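Local atomic coordinates of putative transcriptional regulator TRANSCRIPTION REGULATOR protein (Rhizobium meliloti, PDB entry 5NLA), a protein that acts as an AraC-like transcriptional activator that binds c-di-GMP to regulate extracellular polysaccharide production, and probably recognises specific DNA sequences. Residues Asp122-Leu128 with Ile169-Tyr175; Ala255-Ile259 with Val294-Ile298; Leu263-Leu268 with Arg301-Gln305. All coordinates share one frame; numbering follows the deposited sequence.

Interaction 1 of 3, residues Asp122-Leu128 with Ile169-Tyr175; sequences DHWNVGL and ILLFMPY
W124-L128 and I169-M173 run antiparallel, their directions 167° apart, with W124, V126 and L128 in hydrogen-bonded pairs with M173, L171 and I169. Between these, N125 with F172 and G127 with L170 form non-hydrogen-bonded pairs. Beyond the last backbone rung the W124 indole supplies one more donor: NE1 gives a nearly straight bond to Y175 O at 2.9 Å, and that oxygen sits in the ring plane. With CG opposite the carbonyl carbon, chi1 -50° brings the indole to the Y175 ring, its CZ2 side meeting Y175 CE1; the two rings lie near parallel but slid apart, the six-membered ring of W124 having its centroid 5.2 Å from that of Y175. Leucine in place of W124 would probably leave Y175 O without its indole donor and the Y175 ring without its flat neighbour. Both strands are inner members of an antiparallel sheet, flanked by strands 97-104 and 150-154, and helix 196-211 covers L128, I169 and L171. N125 and F172 lie side by side, the amide ND2 over one ring face toward its rim, 3.2 Å from F172 CE1. The same N125 ND2 donates to L171 O at 3.1 Å from above the carbonyl plane, while V126 N reaches that oxygen in the plane. L170 CD2 rests 3.5 Å from G127 CA, glycine having no side chain on that face. M173 CE packs 3.9 Å from V126 CG2.

Interaction 2 of 3, residues Ala255-Ile259 with Val294-Ile298; sequences AHRYI and VLNYI
In the helix-turn-helix region, H256 and I259 of helix 251-261 face V294, Y297 and I298 at the start of helix 294-306, which probably corresponds to the helix that links the two helix-turn-helix motifs in AraC-family proteins. The short helical segments keep their axes 12.2 Å apart and cross at -47°, so long side chains must span the gap. I259 does so with its far methyl: CD1 lies 4.0 Å from Y297 CD2, 4.2 Å from V294 CG2 and 4.2 Å from I298 CG1, a place suited to an apolar isoleucine, whose CD1 lies far enough from the backbone to reach all three partners. F288 of helix 281-288 also packs on I259 and V294, and meets the Y297 ring edge-to-face. Y297 stretches across because CG stands anti to the backbone N (chi1 -177°), bringing OH over one face of the H256 imidazole, 3.3 Å from CD2 of H256. The two rings are nearly parallel yet displaced and barely overlap, their centroids 5.0 Å apart. No hydrogen bond joins 255-259 to 294-298; ND1 of H256 probably hydrogen-bonds D122 OD2 instead, which implies that apolar packing and the displaced ring pair carry this contact while the imidazole's polar partner lies in D122.

Interaction 3 of 3, residues Leu263-Leu268 with Arg301-Gln305; sequences LNSGDL and RRLLQ
R302 reaches from helix 294-306 across L263 into the loop 263-268. From CB, a first torsion of -82° sets CG beside the backbone N and against the leucine methyls, with R302 CG 3.4 Å from L263 CD1. The chain then runs extended through CD to NE, which donates to L263 O at 3.2 Å, close to the guanidinium plane. NH2 adds a weak second bond to that oxygen and also comes 3.2 Å from S265 O, again at the edge of the group; G266 CA and the CB of L268 lie near NH2. S265 to L268 form a type I beta turn, closed by a bond from L268 N to S265 O, and the guanidinium lies beside it. L263 CD2 lies 3.8 Å from R301 CB, while the R301 tip leads away to a salt bridge with E176. Farther along, the amides of N264 and Q305 pair: Q305 NE2 donates almost linearly (178°) to N264 OD1 at 2.6 Å, on a lone pair, whereas the return bond is weak. Across this contact R302 has L263 O as its acceptor, which implies that its hold depends on the loop keeping that oxygen in place, as a main-chain acceptor carries no full negative charge.

Interaction 1 lies near the centre of the chain, in the antiparallel sheet, and closes along the sequence before interactions 2 and 3 open. Its centre is about 20 Å from that of interaction 2, yet the two touch: D122 probably hydrogen-bonds H256, and Y175 packs on H256 and R257, so helix 251-261 sits directly against the end of the sheet strands. Interactions 2 and 3 have centres about 9 Å apart, alternate along the chain and share helix 294-306, with L268 packing on Y258 and I298. Together they form a continuous path from the sheet to the helix-turn-helix region, consistent with close docking of the two parts of this regulator.

Interaction 1 of 3, residues Asp122-Leu128 with Ile169-Tyr175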
# COMPACT_ATOMS: atom_id res chain seq x y z
N ASP A 122 -0.92 -4.89 4.32
CA ASP A 122 0.54 -4.90 4.25
C ASP A 122 1.06 -4.71 2.82
O ASP A 122 2.17 -5.16 2.47
CB ASP A 122 1.08 -6.20 4.84
CG ASP A 122 0.57 -7.42 4.10
OD1 ASP A 122 -0.35 -7.30 3.26
OD2 ASP A 122 1.09 -8.51 4.39
N HIS A 123 0.28 -4.02 2.01
CA HIS A 123 0.61 -3.84 0.62
C HIS A 123 1.94 -3.09 0.52
O HIS A 123 2.35 -2.41 1.45
CB HIS A 123 -0.49 -3.04 -0.10
CG HIS A 123 -1.81 -3.74 -0.22
ND1 HIS A 123 -2.56 -4.11 0.88
CD2 HIS A 123 -2.53 -4.13 -1.30
CE1 HIS A 123 -3.66 -4.71 0.48
NE2 HIS A 123 -3.68 -4.72 -0.84
N TRP A 124 2.61 -3.26 -0.62
CA TRP A 124 3.72 -2.39 -0.99
C TRP A 124 3.08 -1.16 -1.63
O TRP A 124 2.31 -1.28 -2.59
CB TRP A 124 4.64 -3.08 -1.98
CG TRP A 124 5.07 -4.45 -1.57
CD1 TRP A 124 4.54 -5.62 -1.98
CD2 TRP A 124 6.13 -4.78 -0.66
NE1 TRP A 124 5.19 -6.67 -1.39
CE2 TRP A 124 6.17 -6.18 -0.57
CE3 TRP A 124 7.03 -4.03 0.09
CZ2 TRP A 124 7.08 -6.85 0.23
CZ3 TRP A 124 7.94 -4.70 0.90
CH2 TRP A 124 7.95 -6.10 0.96
N ASN A 125 3.37 0.01 -1.09
CA ASN A 125 2.78 1.25 -1.57
C ASN A 125 3.85 2.00 -2.35
O ASN A 125 4.95 2.25 -1.84
CB ASN A 125 2.29 2.08 -0.37
CG ASN A 125 1.28 3.17 -0.74
OD1 ASN A 125 1.03 4.05 0.07
ND2 ASN A 125 0.69 3.11 -1.93
N VAL A 126 3.54 2.31 -3.60
CA VAL A 126 4.36 3.22 -4.39
C VAL A 126 3.46 4.35 -4.84
O VAL A 126 2.35 4.11 -5.31
CB VAL A 126 4.95 2.49 -5.60
CG1 VAL A 126 5.43 3.48 -6.65
CG2 VAL A 126 6.09 1.60 -5.12
N GLY A 127 3.93 5.58 -4.67
CA GLY A 127 3.10 6.75 -4.96
C GLY A 127 3.88 7.82 -5.68
O GLY A 127 4.95 8.21 -5.23
N LEU A 128 3.33 8.28 -6.81
CA LEU A 128 3.91 9.34 -7.62
C LEU A 128 3.15 10.63 -7.42
O LEU A 128 1.93 10.62 -7.48
CB LEU A 128 3.78 8.98 -9.09
CG LEU A 128 4.28 10.00 -10.11
CD1 LEU A 128 5.77 10.23 -9.95
CD2 LEU A 128 3.93 9.49 -11.50
N ILE A 169 -0.74 9.65 -8.00
CA ILE A 169 -1.20 8.35 -8.45
C ILE A 169 -0.47 7.29 -7.61
O ILE A 169 0.77 7.30 -7.50
CB ILE A 169 -1.08 8.19 -9.99
CG1 ILE A 169 -1.72 6.87 -10.45
CG2 ILE A 169 0.37 8.29 -10.45
CD1 ILE A 169 -2.22 6.90 -11.88
N LEU A 170 -1.25 6.42 -6.96
CA LEU A 170 -0.75 5.47 -5.96
C LEU A 170 -0.97 4.02 -6.40
O LEU A 170 -2.08 3.65 -6.78
CB LEU A 170 -1.50 5.67 -4.64
CG LEU A 170 -1.37 6.98 -3.84
CD1 LEU A 170 -2.27 6.87 -2.61
CD2 LEU A 170 0.06 7.26 -3.41
N LEU A 171 0.08 3.21 -6.34
CA LEU A 171 0.01 1.75 -6.55
C LEU A 171 0.05 1.03 -5.20
O LEU A 171 0.94 1.27 -4.37
CB LEU A 171 1.20 1.25 -7.37
CG LEU A 171 1.53 1.95 -8.69
CD1 LEU A 171 2.82 1.40 -9.27
CD2 LEU A 171 0.38 1.78 -9.66
N PHE A 172 -0.93 0.16 -4.98
CA PHE A 172 -0.93 -0.72 -3.82
C PHE A 172 -0.82 -2.14 -4.37
O PHE A 172 -1.70 -2.59 -5.09
CB PHE A 172 -2.21 -0.58 -3.01
CG PHE A 172 -2.39 0.77 -2.36
CD1 PHE A 172 -1.82 1.05 -1.13
CD2 PHE A 172 -3.21 1.75 -2.96
CE1 PHE A 172 -2.01 2.29 -0.51
CE2 PHE A 172 -3.41 2.99 -2.34
CZ PHE A 172 -2.81 3.26 -1.12
N MET A 173 0.28 -2.82 -4.04
CA MET A 173 0.60 -4.14 -4.58
C MET A 173 0.55 -5.14 -3.41
O MET A 173 1.20 -4.91 -2.38
CB MET A 173 2.01 -4.12 -5.21
CG MET A 173 2.09 -3.38 -6.56
SD MET A 173 3.73 -2.81 -7.08
CE MET A 173 4.01 -1.66 -5.76
N PRO A 174 -0.22 -6.25 -3.55
CA PRO A 174 -0.32 -7.21 -2.44
C PRO A 174 1.02 -7.88 -2.14
O PRO A 174 1.79 -8.12 -3.07
CB PRO A 174 -1.32 -8.25 -2.95
CG PRO A 174 -1.96 -7.66 -4.15
CD PRO A 174 -1.00 -6.68 -4.72
N TYR A 175 1.27 -8.19 -0.87
CA TYR A 175 2.59 -8.67 -0.41
C TYR A 175 3.30 -9.59 -1.40
O TYR A 175 4.48 -9.42 -1.68
CB TYR A 175 2.50 -9.44 0.92
CG TYR A 175 3.88 -9.72 1.49
CD1 TYR A 175 4.62 -8.70 2.05
CD2 TYR A 175 4.46 -10.98 1.41
CE1 TYR A 175 5.89 -8.91 2.54
CE2 TYR A 175 5.74 -11.20 1.90
CZ TYR A 175 6.45 -10.15 2.46
OH TYR A 175 7.72 -10.30 2.97

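Interaction 2 of 3, residues Ala255-Ile259 with Val294-Ile298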
# COMPACT_ATOMS: atom_id res chain seq x y z
N ALA A 255 3.37 -12.24 9.04
CA ALA A 255 2.64 -13.46 8.67
C ALA A 255 2.76 -13.80 7.18
O ALA A 255 3.08 -14.94 6.82
CB ALA A 255 1.18 -13.33 9.04
N HIS A 256 2.51 -12.81 6.32
CA HIS A 256 2.64 -13.01 4.88
C HIS A 256 4.07 -13.41 4.46
O HIS A 256 4.24 -14.20 3.51
CB HIS A 256 2.19 -11.78 4.08
CG HIS A 256 0.70 -11.69 3.89
ND1 HIS A 256 0.07 -10.51 3.57
CD2 HIS A 256 -0.27 -12.62 3.98
CE1 HIS A 256 -1.22 -10.72 3.45
NE2 HIS A 256 -1.46 -11.99 3.70
N ARG A 257 5.07 -12.88 5.17
CA ARG A 257 6.47 -13.22 4.93
C ARG A 257 6.78 -14.63 5.41
O ARG A 257 7.37 -15.43 4.67
CB ARG A 257 7.41 -12.25 5.63
CG ARG A 257 8.88 -12.45 5.26
CD ARG A 257 9.80 -11.45 5.92
NE ARG A 257 9.69 -11.48 7.38
CZ ARG A 257 10.24 -10.59 8.20
NH1 ARG A 257 10.98 -9.59 7.72
NH2 ARG A 257 10.07 -10.71 9.52
N TYR A 258 6.41 -14.93 6.65
CA TYR A 258 6.61 -16.26 7.21
C TYR A 258 6.07 -17.29 6.23
O TYR A 258 6.80 -18.18 5.81
CB TYR A 258 5.95 -16.40 8.58
CG TYR A 258 6.26 -17.72 9.21
CD1 TYR A 258 7.44 -17.90 9.93
CD2 TYR A 258 5.41 -18.81 9.05
CE1 TYR A 258 7.75 -19.13 10.50
CE2 TYR A 258 5.71 -20.05 9.60
CZ TYR A 258 6.88 -20.21 10.33
OH TYR A 258 7.16 -21.46 10.87
N ILE A 259 4.81 -17.15 5.86
CA ILE A 259 4.17 -18.03 4.88
C ILE A 259 4.96 -18.12 3.58
O ILE A 259 5.16 -19.22 3.08
CB ILE A 259 2.70 -17.61 4.59
CG1 ILE A 259 1.81 -18.02 5.77
CG2 ILE A 259 2.16 -18.22 3.30
CD1 ILE A 259 0.44 -17.38 5.77
N VAL A 294 -6.67 -18.60 7.00
CA VAL A 294 -5.24 -18.88 6.81
C VAL A 294 -5.00 -20.16 6.01
O VAL A 294 -4.04 -20.23 5.24
CB VAL A 294 -4.45 -18.91 8.15
CG1 VAL A 294 -4.67 -20.22 8.91
CG2 VAL A 294 -2.97 -18.68 7.91
N LEU A 295 -5.86 -21.15 6.19
CA LEU A 295 -5.77 -22.40 5.44
C LEU A 295 -6.16 -22.14 4.00
O LEU A 295 -5.45 -22.54 3.09
CB LEU A 295 -6.64 -23.50 6.06
CG LEU A 295 -6.21 -24.06 7.42
CD1 LEU A 295 -7.23 -25.07 7.92
CD2 LEU A 295 -4.83 -24.69 7.37
N ASN A 296 -7.28 -21.45 3.79
CA ASN A 296 -7.72 -21.09 2.45
C ASN A 296 -6.61 -20.35 1.68
O ASN A 296 -6.38 -20.60 0.50
CB ASN A 296 -8.97 -20.22 2.53
CG ASN A 296 -9.62 -19.99 1.17
OD1 ASN A 296 -9.69 -18.85 0.69
ND2 ASN A 296 -10.09 -21.08 0.55
N TYR A 297 -5.93 -19.45 2.38
CA TYR A 297 -4.85 -18.65 1.82
C TYR A 297 -3.62 -19.48 1.44
O TYR A 297 -3.04 -19.27 0.37
CB TYR A 297 -4.44 -17.57 2.81
CG TYR A 297 -3.37 -16.63 2.31
CD1 TYR A 297 -3.69 -15.55 1.48
CD2 TYR A 297 -2.04 -16.81 2.67
CE1 TYR A 297 -2.71 -14.68 1.03
CE2 TYR A 297 -1.04 -15.95 2.22
CZ TYR A 297 -1.38 -14.89 1.40
OH TYR A 297 -0.40 -14.05 0.96
N ILE A 298 -3.21 -20.39 2.32
CA ILE A 298 -2.05 -21.25 2.07
C ILE A 298 -2.32 -22.18 0.87
O ILE A 298 -1.42 -22.41 0.05
CB ILE A 298 -1.63 -22.05 3.33
CG1 ILE A 298 -1.03 -21.10 4.38
CG2 ILE A 298 -0.62 -23.15 3.00
CD1 ILE A 298 -0.92 -21.69 5.77

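Interaction 3 of 3, residues Leu263-Leu268 with Arg301-Gln305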
# COMPACT_ATOMS: atom_id res chain seq x y z
N LEU A 263 6.54 -21.87 2.71
CA LEU A 263 5.38 -22.34 1.95
C LEU A 263 5.51 -23.83 1.65
O LEU A 263 4.54 -24.59 1.79
CB LEU A 263 5.26 -21.53 0.65
CG LEU A 263 3.99 -21.62 -0.22
CD1 LEU A 263 3.96 -22.89 -1.05
CD2 LEU A 263 2.72 -21.47 0.60
N ASN A 264 6.71 -24.25 1.26
CA ASN A 264 7.00 -25.63 0.89
C ASN A 264 7.23 -26.55 2.10
O ASN A 264 7.27 -27.77 1.94
CB ASN A 264 8.21 -25.67 -0.03
CG ASN A 264 7.96 -24.89 -1.30
OD1 ASN A 264 8.29 -23.70 -1.40
ND2 ASN A 264 7.33 -25.54 -2.27
N SER A 265 7.40 -25.96 3.28
CA SER A 265 7.38 -26.71 4.54
C SER A 265 5.98 -27.27 4.79
O SER A 265 5.08 -26.55 5.23
CB SER A 265 7.82 -25.80 5.70
OG SER A 265 7.73 -26.46 6.95
N GLY A 266 5.80 -28.57 4.52
CA GLY A 266 4.51 -29.26 4.68
C GLY A 266 3.91 -29.29 6.08
O GLY A 266 2.73 -29.59 6.25
N ASP A 267 4.75 -28.99 7.09
CA ASP A 267 4.29 -28.69 8.46
C ASP A 267 3.89 -27.20 8.68
O ASP A 267 3.82 -26.73 9.83
CB ASP A 267 5.36 -29.12 9.48
CG ASP A 267 6.69 -28.40 9.31
OD1 ASP A 267 6.72 -27.14 9.31
OD2 ASP A 267 7.72 -29.09 9.13
N LEU A 268 3.63 -26.46 7.61
CA LEU A 268 3.09 -25.12 7.74
C LEU A 268 1.62 -25.22 8.13
O LEU A 268 0.73 -25.26 7.27
CB LEU A 268 3.27 -24.33 6.43
CG LEU A 268 2.83 -22.87 6.46
CD1 LEU A 268 3.81 -22.05 7.30
CD2 LEU A 268 2.72 -22.33 5.04
N ARG A 301 -2.10 -20.08 -2.22
CA ARG A 301 -0.68 -19.81 -2.44
C ARG A 301 0.03 -21.03 -3.04
O ARG A 301 0.68 -20.92 -4.08
CB ARG A 301 0.01 -19.39 -1.14
CG ARG A 301 -0.09 -17.90 -0.82
CD ARG A 301 0.86 -17.06 -1.67
NE ARG A 301 0.23 -16.55 -2.89
CZ ARG A 301 0.78 -16.51 -4.11
NH1 ARG A 301 2.02 -16.96 -4.35
NH2 ARG A 301 0.09 -15.98 -5.12
N ARG A 302 -0.12 -22.17 -2.37
CA ARG A 302 0.41 -23.45 -2.87
C ARG A 302 -0.12 -23.80 -4.26
O ARG A 302 0.61 -24.40 -5.07
CB ARG A 302 0.11 -24.59 -1.88
CG ARG A 302 1.09 -24.68 -0.73
CD ARG A 302 0.55 -25.51 0.42
NE ARG A 302 1.56 -25.74 1.46
CZ ARG A 302 1.33 -26.29 2.66
NH1 ARG A 302 0.10 -26.68 3.01
NH2 ARG A 302 2.33 -26.44 3.52
N LEU A 303 -1.37 -23.44 -4.53
CA LEU A 303 -1.97 -23.67 -5.84
C LEU A 303 -1.22 -22.87 -6.90
O LEU A 303 -0.86 -23.42 -7.94
CB LEU A 303 -3.47 -23.32 -5.86
CG LEU A 303 -4.29 -23.82 -7.06
CD1 LEU A 303 -5.68 -24.29 -6.63
CD2 LEU A 303 -4.40 -22.77 -8.17
N LEU A 304 -0.79 -21.68 -6.52
CA LEU A 304 -0.04 -20.85 -7.43
C LEU A 304 1.42 -21.23 -7.51
O LEU A 304 2.05 -21.00 -8.53
CB LEU A 304 -0.23 -19.39 -7.09
CG LEU A 304 -1.58 -19.05 -7.70
CD1 LEU A 304 -1.98 -17.60 -7.51
CD2 LEU A 304 -1.53 -19.41 -9.17
N GLN A 305 1.99 -21.80 -6.47
CA GLN A 305 3.39 -22.16 -6.59
C GLN A 305 3.46 -23.22 -7.66
O GLN A 305 4.34 -23.22 -8.50
CB GLN A 305 3.96 -22.71 -5.29
CG GLN A 305 5.48 -22.69 -5.25
CD GLN A 305 6.05 -23.28 -3.99
OE1 GLN A 305 5.51 -24.22 -3.42
NE2 GLN A 305 7.17 -22.74 -3.54